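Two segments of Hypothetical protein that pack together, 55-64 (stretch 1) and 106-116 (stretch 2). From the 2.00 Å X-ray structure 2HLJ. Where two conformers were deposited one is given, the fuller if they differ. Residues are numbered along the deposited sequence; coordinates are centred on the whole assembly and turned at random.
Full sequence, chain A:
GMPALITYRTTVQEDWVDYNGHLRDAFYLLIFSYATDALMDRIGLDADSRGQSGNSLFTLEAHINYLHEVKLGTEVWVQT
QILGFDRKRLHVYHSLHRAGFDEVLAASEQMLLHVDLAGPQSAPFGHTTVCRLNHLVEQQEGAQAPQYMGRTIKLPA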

# COMPACT_ATOMS: atom_id res chain seq x y z
N ASN A 55 -12.37 -9.00 8.79
CA ASN A 55 -11.91 -8.54 10.10
C ASN A 55 -10.93 -9.49 10.78
O ASN A 55 -10.12 -9.04 11.58
CB ASN A 55 -13.10 -8.23 11.03
CG ASN A 55 -13.86 -6.95 10.64
OD1 ASN A 55 -13.28 -5.99 10.17
ND2 ASN A 55 -15.16 -6.94 10.88
N SER A 56 -10.96 -10.78 10.46
CA SER A 56 -10.04 -11.76 11.07
C SER A 56 -8.75 -11.92 10.28
O SER A 56 -7.99 -12.86 10.54
CB SER A 56 -10.70 -13.14 11.13
OG SER A 56 -11.10 -13.53 9.82
N LEU A 57 -8.50 -11.05 9.30
CA LEU A 57 -7.25 -11.11 8.54
C LEU A 57 -6.37 -9.89 8.87
O LEU A 57 -6.85 -8.77 8.88
CB LEU A 57 -7.53 -11.10 7.05
CG LEU A 57 -8.22 -12.30 6.46
CD1 LEU A 57 -8.28 -12.11 4.97
CD2 LEU A 57 -7.50 -13.61 6.81
N PHE A 58 -5.10 -10.12 9.13
CA PHE A 58 -4.15 -9.04 9.30
C PHE A 58 -3.23 -9.08 8.08
O PHE A 58 -2.64 -10.12 7.78
CB PHE A 58 -3.35 -9.26 10.59
CG PHE A 58 -2.28 -8.19 10.87
CD1 PHE A 58 -2.64 -6.90 11.26
CD2 PHE A 58 -0.93 -8.49 10.74
CE1 PHE A 58 -1.66 -5.93 11.53
CE2 PHE A 58 0.07 -7.54 11.00
CZ PHE A 58 -0.30 -6.25 11.39
N THR A 59 -3.14 -7.98 7.35
CA THR A 59 -2.23 -7.96 6.22
C THR A 59 -0.81 -7.90 6.76
O THR A 59 -0.49 -7.00 7.52
CB THR A 59 -2.50 -6.79 5.30
OG1 THR A 59 -3.88 -6.76 4.92
CG2 THR A 59 -1.64 -6.95 4.05
N LEU A 60 0.01 -8.88 6.40
CA LEU A 60 1.39 -8.97 6.86
C LEU A 60 2.31 -8.07 6.01
O LEU A 60 3.21 -7.43 6.53
CB LEU A 60 1.90 -10.41 6.79
CG LEU A 60 1.28 -11.37 7.80
CD1 LEU A 60 1.69 -12.79 7.51
CD2 LEU A 60 1.67 -10.94 9.19
N GLU A 61 2.03 -8.03 4.72
CA GLU A 61 2.97 -7.53 3.73
C GLU A 61 2.25 -7.37 2.41
O GLU A 61 1.42 -8.20 2.05
CB GLU A 61 4.10 -8.56 3.58
CG GLU A 61 5.35 -8.07 2.92
CD GLU A 61 6.46 -9.12 2.95
OE1 GLU A 61 6.30 -10.22 3.54
OE2 GLU A 61 7.52 -8.83 2.38
N ALA A 62 2.60 -6.33 1.65
CA ALA A 62 2.04 -6.11 0.34
C ALA A 62 3.03 -5.36 -0.52
O ALA A 62 3.80 -4.52 -0.03
CB ALA A 62 0.72 -5.32 0.44
N HIS A 63 3.02 -5.70 -1.81
CA HIS A 63 3.71 -4.91 -2.83
C HIS A 63 2.63 -4.31 -3.70
O HIS A 63 1.58 -4.92 -3.86
CB HIS A 63 4.64 -5.78 -3.69
CG HIS A 63 5.76 -5.00 -4.33
ND1 HIS A 63 5.72 -4.62 -5.65
CD2 HIS A 63 6.90 -4.48 -3.82
CE1 HIS A 63 6.79 -3.91 -5.92
NE2 HIS A 63 7.52 -3.81 -4.83
N ILE A 64 2.85 -3.12 -4.23
CA ILE A 64 1.92 -2.58 -5.19
C ILE A 64 2.64 -1.86 -6.30
O ILE A 64 3.55 -1.07 -6.06
CB ILE A 64 0.82 -1.72 -4.51
CG1 ILE A 64 -0.06 -1.07 -5.56
CG2 ILE A 64 1.38 -0.67 -3.63
CD1 ILE A 64 -1.34 -0.60 -4.94
N ALA A 106 -3.27 -1.03 -11.95
CA ALA A 106 -2.42 -1.31 -10.80
C ALA A 106 -2.60 -2.77 -10.43
O ALA A 106 -3.59 -3.39 -10.81
CB ALA A 106 -2.83 -0.45 -9.62
N ALA A 107 -1.64 -3.31 -9.69
CA ALA A 107 -1.67 -4.71 -9.21
C ALA A 107 -0.98 -4.78 -7.83
O ALA A 107 -0.07 -3.97 -7.54
CB ALA A 107 -0.98 -5.61 -10.23
N SER A 108 -1.40 -5.72 -6.99
CA SER A 108 -0.80 -5.87 -5.67
C SER A 108 -0.76 -7.31 -5.27
O SER A 108 -1.79 -7.98 -5.33
CB SER A 108 -1.64 -5.12 -4.62
OG SER A 108 -1.00 -5.20 -3.36
N GLU A 109 0.42 -7.75 -4.83
CA GLU A 109 0.64 -9.07 -4.26
C GLU A 109 0.62 -8.89 -2.76
O GLU A 109 1.28 -8.00 -2.26
CB GLU A 109 2.03 -9.58 -4.70
CG GLU A 109 2.28 -11.03 -4.32
CD GLU A 109 3.72 -11.47 -4.55
OE1 GLU A 109 4.54 -10.63 -4.99
OE2 GLU A 109 4.01 -12.66 -4.29
N GLN A 110 -0.12 -9.74 -2.04
CA GLN A 110 -0.24 -9.58 -0.61
C GLN A 110 -0.22 -10.88 0.10
O GLN A 110 -0.65 -11.90 -0.45
CB GLN A 110 -1.58 -8.91 -0.26
CG GLN A 110 -1.94 -7.80 -1.20
CD GLN A 110 -2.99 -6.92 -0.64
OE1 GLN A 110 -3.78 -7.33 0.21
NE2 GLN A 110 -3.03 -5.69 -1.12
N MSE A 111 0.26 -10.83 1.33
CA MSE A 111 0.20 -11.96 2.24
C MSE A 111 -0.61 -11.56 3.47
O MSE A 111 -0.33 -10.55 4.10
CB MSE A 111 1.62 -12.39 2.65
CG MSE A 111 1.64 -13.59 3.58
SE MSE A 111 1.20 -15.20 2.63
CE MSE A 111 2.78 -15.35 1.51
N LEU A 112 -1.60 -12.38 3.81
CA LEU A 112 -2.54 -12.07 4.90
C LEU A 112 -2.53 -13.23 5.90
O LEU A 112 -2.35 -14.37 5.50
CB LEU A 112 -3.93 -11.90 4.31
CG LEU A 112 -4.11 -10.96 3.10
CD1 LEU A 112 -4.98 -11.57 2.09
CD2 LEU A 112 -4.72 -9.63 3.58
N LEU A 113 -2.65 -12.89 7.18
CA LEU A 113 -2.64 -13.83 8.30
C LEU A 113 -4.02 -13.91 8.91
O LEU A 113 -4.64 -12.87 9.21
CB LEU A 113 -1.66 -13.34 9.39
CG LEU A 113 -1.57 -14.17 10.68
CD1 LEU A 113 -1.06 -15.55 10.38
CD2 LEU A 113 -0.69 -13.51 11.71
N HIS A 114 -4.51 -15.14 9.09
CA HIS A 114 -5.78 -15.35 9.79
C HIS A 114 -5.48 -15.32 11.27
O HIS A 114 -4.65 -16.07 11.77
CB HIS A 114 -6.44 -16.67 9.37
CG HIS A 114 -7.80 -16.90 9.95
ND1 HIS A 114 -8.18 -18.12 10.48
CD2 HIS A 114 -8.89 -16.10 10.05
CE1 HIS A 114 -9.44 -18.05 10.91
NE2 HIS A 114 -9.89 -16.83 10.66
N VAL A 115 -6.19 -14.46 11.98
CA VAL A 115 -5.89 -14.21 13.39
C VAL A 115 -7.06 -14.62 14.27
O VAL A 115 -8.20 -14.44 13.90
CB VAL A 115 -5.50 -12.73 13.67
CG1 VAL A 115 -4.34 -12.32 12.82
CG2 VAL A 115 -6.65 -11.79 13.44
N ASP A 116 -6.76 -15.16 15.43
CA ASP A 116 -7.75 -15.49 16.44
C ASP A 116 -8.19 -14.23 17.17
O ASP A 116 -7.38 -13.58 17.80
CB ASP A 116 -7.13 -16.47 17.45
CG ASP A 116 -8.14 -17.00 18.46
OD1 ASP A 116 -9.22 -17.47 18.04
OD2 ASP A 116 -7.85 -16.95 19.68

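Strands 57-64 and 106-114 pair as antiparallel neighbours in a sheet. Phe58 and Leu113 form a closely matched hydrogen-bonded pair, with Phe58 N to Leu113 O and Leu113 N to Phe58 O both at 2.8 Å, and the ladder runs on past the strand ends through Val115 N to Ser56 O (2.8 Å). Between Thr59 and Glu61 the register slips by one residue. At this beta bulge, Met111 O accepts from Leu60 N (2.9 Å), whereas Met111 N donates to Glu61 O (3.0 Å), so two successive residues of one strand share a single partner on the other. Beyond it, His63 N donates to Glu109 O at 2.9 Å, but the return bond from Glu109 N to His63 O is weak (3.2 Å, bent to 130°). His63 O also accepts a short hydrogen bond from Ser108 OG (2.6 Å), and that hydroxyl in turn accepts from Gln110 NE2 (3.1 Å).

The bulge turns the CA-to-CB bond of Leu60 toward the opposing strand. Its side chain packs against both Met111, a selenomethionine (Leu60 CD1 to Met111 CG, 4.0 Å), and Leu113 (Leu60 CG to Leu113 CB, 3.9 Å). Nearby, Phe58 CB meets Val115 CG1 at 3.9 Å, although the phenyl ring leads away. On the face carrying Leu57, Thr59 and Leu112, Thr59 OG1 lies 3.3 Å from Leu112 CD2.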